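Local coordinates for PBP domain-containing protein (Vibrio parahaemolyticus, PDB 3MUQ) that is of unknown function but, as a member of the periplasmic-binding-protein superfamily with a signal sequence, probably binds a small extracytoplasmic solute, at residues E5-T11 with Y34-A40; L158-S162 with Y178-L184. The contacts are given in a common frame with arbitrary orientation. Residues are numbered along the deposited sequence.

The two contacts lie on opposite sides of the chain's centre, 41 Å apart between their centres and about 27 Å at their nearest atoms, so neither touches the other. Contact 1 pairs strands 6-12 and 35-41, the first two strands of the chain, in one lobe of the periplasmic-binding-protein-like fold; contact 2 sets helix 154-163 against the loop that follows helix 172-178 in the other. The link between them is the large mixed sheet: strand 6-12 belongs to it directly, while Leu158 and Leu184 of contact 2 rest on Val89 of its long strand 78-90. No ligand site is identified at either contact.

Contact 1: residues E5-T11 with Y34-A40; sequences EHVRLAT and YKVDVIA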
# COMPACT_ATOMS: atom_id res chain seq x y z
N GLU A 5 19.03 6.41 18.52
CA GLU A 5 18.03 5.44 18.98
C GLU A 5 17.84 4.29 17.98
O GLU A 5 17.56 4.50 16.79
CB GLU A 5 16.72 6.15 19.28
CG GLU A 5 16.33 6.04 20.73
CD GLU A 5 16.06 4.62 21.10
OE1 GLU A 5 15.60 3.89 20.19
OE2 GLU A 5 16.30 4.22 22.26
N HIS A 6 18.01 3.07 18.46
CA HIS A 6 18.25 1.96 17.55
C HIS A 6 17.07 1.00 17.40
O HIS A 6 16.46 0.60 18.38
CB HIS A 6 19.55 1.23 17.92
CG HIS A 6 20.77 2.05 17.65
ND1 HIS A 6 21.48 1.97 16.46
CD2 HIS A 6 21.40 2.99 18.40
CE1 HIS A 6 22.49 2.81 16.50
NE2 HIS A 6 22.47 3.44 17.67
N VAL A 7 16.75 0.69 16.15
CA VAL A 7 15.64 -0.18 15.83
C VAL A 7 16.20 -1.38 15.08
O VAL A 7 16.88 -1.22 14.07
CB VAL A 7 14.62 0.53 14.92
CG1 VAL A 7 13.43 -0.39 14.65
CG2 VAL A 7 14.16 1.87 15.54
N ARG A 8 15.96 -2.57 15.59
CA ARG A 8 16.45 -3.78 14.95
C ARG A 8 15.33 -4.42 14.13
O ARG A 8 14.26 -4.73 14.67
CB ARG A 8 16.99 -4.75 16.00
CG ARG A 8 18.12 -4.17 16.84
CD ARG A 8 18.66 -5.17 17.85
NE ARG A 8 17.69 -5.51 18.88
CZ ARG A 8 16.91 -4.62 19.49
NH1 ARG A 8 16.99 -3.33 19.17
NH2 ARG A 8 16.03 -5.03 20.41
N LEU A 9 15.59 -4.62 12.84
CA LEU A 9 14.64 -5.22 11.90
C LEU A 9 15.15 -6.56 11.43
O LEU A 9 16.26 -6.65 10.89
CB LEU A 9 14.48 -4.31 10.66
CG LEU A 9 13.68 -4.91 9.50
CD1 LEU A 9 12.19 -5.13 9.91
CD2 LEU A 9 13.79 -4.04 8.25
N ALA A 10 14.36 -7.62 11.63
CA ALA A 10 14.67 -8.90 10.99
C ALA A 10 13.92 -8.96 9.67
O ALA A 10 12.72 -8.66 9.60
CB ALA A 10 14.26 -10.09 11.89
N THR A 11 14.62 -9.33 8.60
CA THR A 11 13.94 -9.54 7.32
C THR A 11 14.58 -10.69 6.55
O THR A 11 15.50 -11.33 7.06
CB THR A 11 13.96 -8.25 6.44
OG1 THR A 11 13.00 -8.37 5.38
CG2 THR A 11 15.36 -8.01 5.87
N TYR A 34 15.81 7.88 13.93
CA TYR A 34 16.01 6.49 14.31
C TYR A 34 17.00 5.83 13.36
O TYR A 34 16.99 6.11 12.15
CB TYR A 34 14.71 5.69 14.30
CG TYR A 34 13.76 6.00 15.44
CD1 TYR A 34 14.03 5.59 16.75
CD2 TYR A 34 12.58 6.67 15.20
CE1 TYR A 34 13.14 5.87 17.78
CE2 TYR A 34 11.70 6.95 16.20
CZ TYR A 34 11.97 6.55 17.49
OH TYR A 34 11.04 6.85 18.46
N LYS A 35 17.83 4.95 13.90
CA LYS A 35 18.74 4.15 13.08
C LYS A 35 18.29 2.70 13.02
O LYS A 35 18.17 2.04 14.05
CB LYS A 35 20.16 4.22 13.64
CG LYS A 35 20.78 5.61 13.58
CD LYS A 35 22.13 5.62 14.29
CE LYS A 35 22.90 6.89 13.99
NZ LYS A 35 23.16 7.00 12.53
N VAL A 36 18.04 2.19 11.82
CA VAL A 36 17.58 0.81 11.66
C VAL A 36 18.74 -0.15 11.34
O VAL A 36 19.43 0.04 10.35
CB VAL A 36 16.49 0.72 10.56
CG1 VAL A 36 16.05 -0.73 10.32
CG2 VAL A 36 15.29 1.58 10.94
N ASP A 37 18.96 -1.15 12.20
CA ASP A 37 19.89 -2.24 11.87
C ASP A 37 19.10 -3.38 11.23
O ASP A 37 18.10 -3.83 11.78
CB ASP A 37 20.60 -2.80 13.12
CG ASP A 37 21.54 -1.79 13.78
OD1 ASP A 37 22.00 -0.84 13.11
OD2 ASP A 37 21.83 -1.97 14.99
N VAL A 38 19.55 -3.82 10.07
CA VAL A 38 18.90 -4.92 9.36
C VAL A 38 19.64 -6.23 9.62
O VAL A 38 20.86 -6.31 9.48
CB VAL A 38 18.84 -4.64 7.86
CG1 VAL A 38 18.05 -5.73 7.15
CG2 VAL A 38 18.21 -3.30 7.60
N ILE A 39 18.90 -7.25 10.03
CA ILE A 39 19.45 -8.59 10.16
C ILE A 39 18.67 -9.50 9.23
O ILE A 39 17.48 -9.77 9.45
CB ILE A 39 19.36 -9.13 11.62
CG1 ILE A 39 20.09 -8.21 12.60
CG2 ILE A 39 19.94 -10.54 11.69
CD1 ILE A 39 19.25 -7.12 13.16
N ALA A 40 19.34 -9.99 8.20
CA ALA A 40 18.68 -10.71 7.12
C ALA A 40 18.94 -12.20 7.22
O ALA A 40 20.08 -12.63 7.34
CB ALA A 40 19.14 -10.17 5.78
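Strands 6-11 and 35-40 form the parallel pair of a beta-alpha-beta crossover, with helices filling most of the 22 intervening residues; their axes come within 4.6 Å at 27°. Glu5 starts the ladder by accepting Lys35 N at its O (2.9 Å), while its CB lies 3.7 Å from Tyr34 CD1. His6 bridges Lys35 and brings its ring beside the Lys35 side chain, His6 CE1 to Lys35 CD 3.6 Å. Val7 bonds on both sides of Val36, its N to Lys35 O (2.9 Å) and its O from Asp37 N (2.8 Å), and its CG2 meets Tyr34 CD1 at 3.9 Å. Arg8 sits level with Asp37, but its end leads away. Leu9 repeats Val7's pattern around Val38, and its CB packs 3.9 Å from Val36 CG1. Val7, Leu9, Val36 and Val38 thus share one face of the sheet. Val36 and Val38 meet the crossover helix 20-32 at Leu25, Phe28 and Leu21, Ala10 and Ile39 on the reverse face touch Met49 of helix 43-51, and strand 57-60 flanks the other edge of strand 6-12, making it an interior strand. The polar ends also find partners beyond the pair: Lys35 and Arg8 are salt-bridged to Glu29 and Asp56, and Thr11 OG1 bonds Met59 O. The ladder runs on to Ala41; its last rung within these segments is Thr11 N to Ile39 O, 3.0 Å.

Contact 2: residues L158-S162 with Y178-L184; sequences LNMAS and YQNKLDL
This is a helix-on-loop contact in the periplasmic-binding-protein-like fold: one regular alpha-helical turn, 158-162, is packed against the end of helix 172-178 and the loop leading into strand 185-188. Build the turn with Ser162 N bonded to Leu158 O at 2.9 Å. After Tyr178 the loop keeps helical angles through Asn180, extends at Leu182 and makes an inverse gamma turn centred on Asp183. Leu182 (chi1 m, chi2 t) is one bump: its CD2 fits into a hollow lined by Leu158 O (3.5 Å), Asn159 OD1 (3.8 Å) and Ser162 CB (3.6 Å), while its CD1 lies 3.8 Å from Leu158 CB. Leu184, also m,t, is the second and points toward the helix, CD1 set 4.1 Å from Ala161 CB and 3.8 Å from Ser162 N. In return Leu158 (m,t) pushes its CD1 to 4.2 Å from Tyr178 CB. Asn159 OD1 lies at the edge of the Tyr178 ring, 3.7 Å from Tyr178 CD2. Trp175 of helix 172-178 packs against both Leu182 and Leu184. Gln165 NE2 hydrogen-bonds both Ser162 O and Asp183 O. The backbones come closest at Ser162 and Asp183, CA to CA 5.3 Å; there Ser162, chi1 t, accepts Asp183 N at its OG, 2.8 Å long and nearly straight at 169°.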
# COMPACT_ATOMS: atom_id res chain seq x y z
N LEU A 158 9.37 -3.21 -21.80
CA LEU A 158 8.20 -3.71 -22.54
C LEU A 158 8.21 -3.33 -24.03
O LEU A 158 7.96 -4.18 -24.91
CB LEU A 158 6.88 -3.26 -21.87
CG LEU A 158 6.57 -3.97 -20.53
CD1 LEU A 158 5.42 -3.27 -19.79
CD2 LEU A 158 6.28 -5.46 -20.72
N ASN A 159 8.48 -2.05 -24.33
CA ASN A 159 8.54 -1.58 -25.71
C ASN A 159 9.56 -2.38 -26.50
O ASN A 159 9.34 -2.75 -27.65
CB ASN A 159 8.88 -0.08 -25.79
CG ASN A 159 7.79 0.80 -25.19
OD1 ASN A 159 6.62 0.45 -25.21
ND2 ASN A 159 8.18 1.96 -24.65
N MSE A 160 10.69 -2.66 -25.85
CA MSE A 160 11.73 -3.45 -26.50
C MSE A 160 11.24 -4.88 -26.76
O MSE A 160 11.44 -5.43 -27.84
CB MSE A 160 13.02 -3.45 -25.64
CG MSE A 160 14.24 -4.01 -26.37
SE MSE A 160 14.73 -2.93 -27.96
CE MSE A 160 14.91 -1.25 -27.04
N ALA A 161 10.59 -5.48 -25.77
CA ALA A 161 10.09 -6.84 -25.93
C ALA A 161 9.07 -6.93 -27.07
O ALA A 161 9.03 -7.92 -27.81
CB ALA A 161 9.51 -7.36 -24.60
N SER A 162 8.24 -5.89 -27.22
CA SER A 162 7.26 -5.85 -28.30
C SER A 162 7.95 -5.68 -29.65
O SER A 162 7.61 -6.35 -30.63
CB SER A 162 6.23 -4.73 -28.05
OG SER A 162 5.20 -4.73 -29.04
N TYR A 178 0.53 -0.33 -20.44
CA TYR A 178 1.18 -0.36 -21.76
C TYR A 178 0.53 -1.32 -22.78
O TYR A 178 0.82 -1.24 -23.97
CB TYR A 178 2.67 -0.72 -21.60
CG TYR A 178 3.58 0.44 -21.25
CD1 TYR A 178 3.50 1.06 -20.00
CD2 TYR A 178 4.53 0.91 -22.15
CE1 TYR A 178 4.34 2.11 -19.66
CE2 TYR A 178 5.37 1.98 -21.82
CZ TYR A 178 5.27 2.57 -20.57
OH TYR A 178 6.09 3.61 -20.23
N GLN A 179 -0.32 -2.23 -22.33
CA GLN A 179 -0.76 -3.33 -23.20
C GLN A 179 -1.38 -2.82 -24.50
O GLN A 179 -1.24 -3.46 -25.55
CB GLN A 179 -1.73 -4.25 -22.46
CG GLN A 179 -2.99 -3.54 -22.00
CD GLN A 179 -3.90 -4.44 -21.20
OE1 GLN A 179 -4.01 -5.63 -21.48
NE2 GLN A 179 -4.56 -3.88 -20.20
N ASN A 180 -2.03 -1.67 -24.45
CA ASN A 180 -2.71 -1.13 -25.63
C ASN A 180 -1.76 -0.87 -26.80
O ASN A 180 -2.18 -0.81 -27.95
CB ASN A 180 -3.48 0.15 -25.27
CG ASN A 180 -2.56 1.37 -25.07
OD1 ASN A 180 -1.93 1.53 -24.02
ND2 ASN A 180 -2.49 2.23 -26.08
N LYS A 181 -0.47 -0.71 -26.50
CA LYS A 181 0.51 -0.46 -27.55
C LYS A 181 1.58 -1.56 -27.66
O LYS A 181 2.60 -1.39 -28.32
CB LYS A 181 1.17 0.91 -27.37
CG LYS A 181 2.09 1.05 -26.16
CD LYS A 181 2.49 2.51 -25.97
CE LYS A 181 3.51 2.70 -24.85
NZ LYS A 181 3.60 4.12 -24.38
N LEU A 182 1.35 -2.70 -27.01
CA LEU A 182 2.30 -3.81 -27.08
C LEU A 182 1.73 -4.97 -27.90
O LEU A 182 0.57 -5.33 -27.75
CB LEU A 182 2.67 -4.29 -25.67
CG LEU A 182 3.35 -3.24 -24.79
CD1 LEU A 182 3.44 -3.67 -23.32
CD2 LEU A 182 4.73 -2.90 -25.36
N ASP A 183 2.55 -5.54 -28.77
CA ASP A 183 2.15 -6.74 -29.50
C ASP A 183 2.58 -7.95 -28.69
O ASP A 183 3.37 -8.76 -29.16
CB ASP A 183 2.82 -6.80 -30.88
CG ASP A 183 2.24 -5.80 -31.86
OD1 ASP A 183 1.20 -5.17 -31.56
OD2 ASP A 183 2.83 -5.65 -32.95
N LEU A 184 2.07 -8.05 -27.47
CA LEU A 184 2.43 -9.10 -26.54
C LEU A 184 1.17 -9.48 -25.77
O LEU A 184 0.18 -8.75 -25.81
CB LEU A 184 3.47 -8.58 -25.54
CG LEU A 184 4.76 -7.93 -26.07
CD1 LEU A 184 5.47 -7.17 -24.94
CD2 LEU A 184 5.67 -8.97 -26.69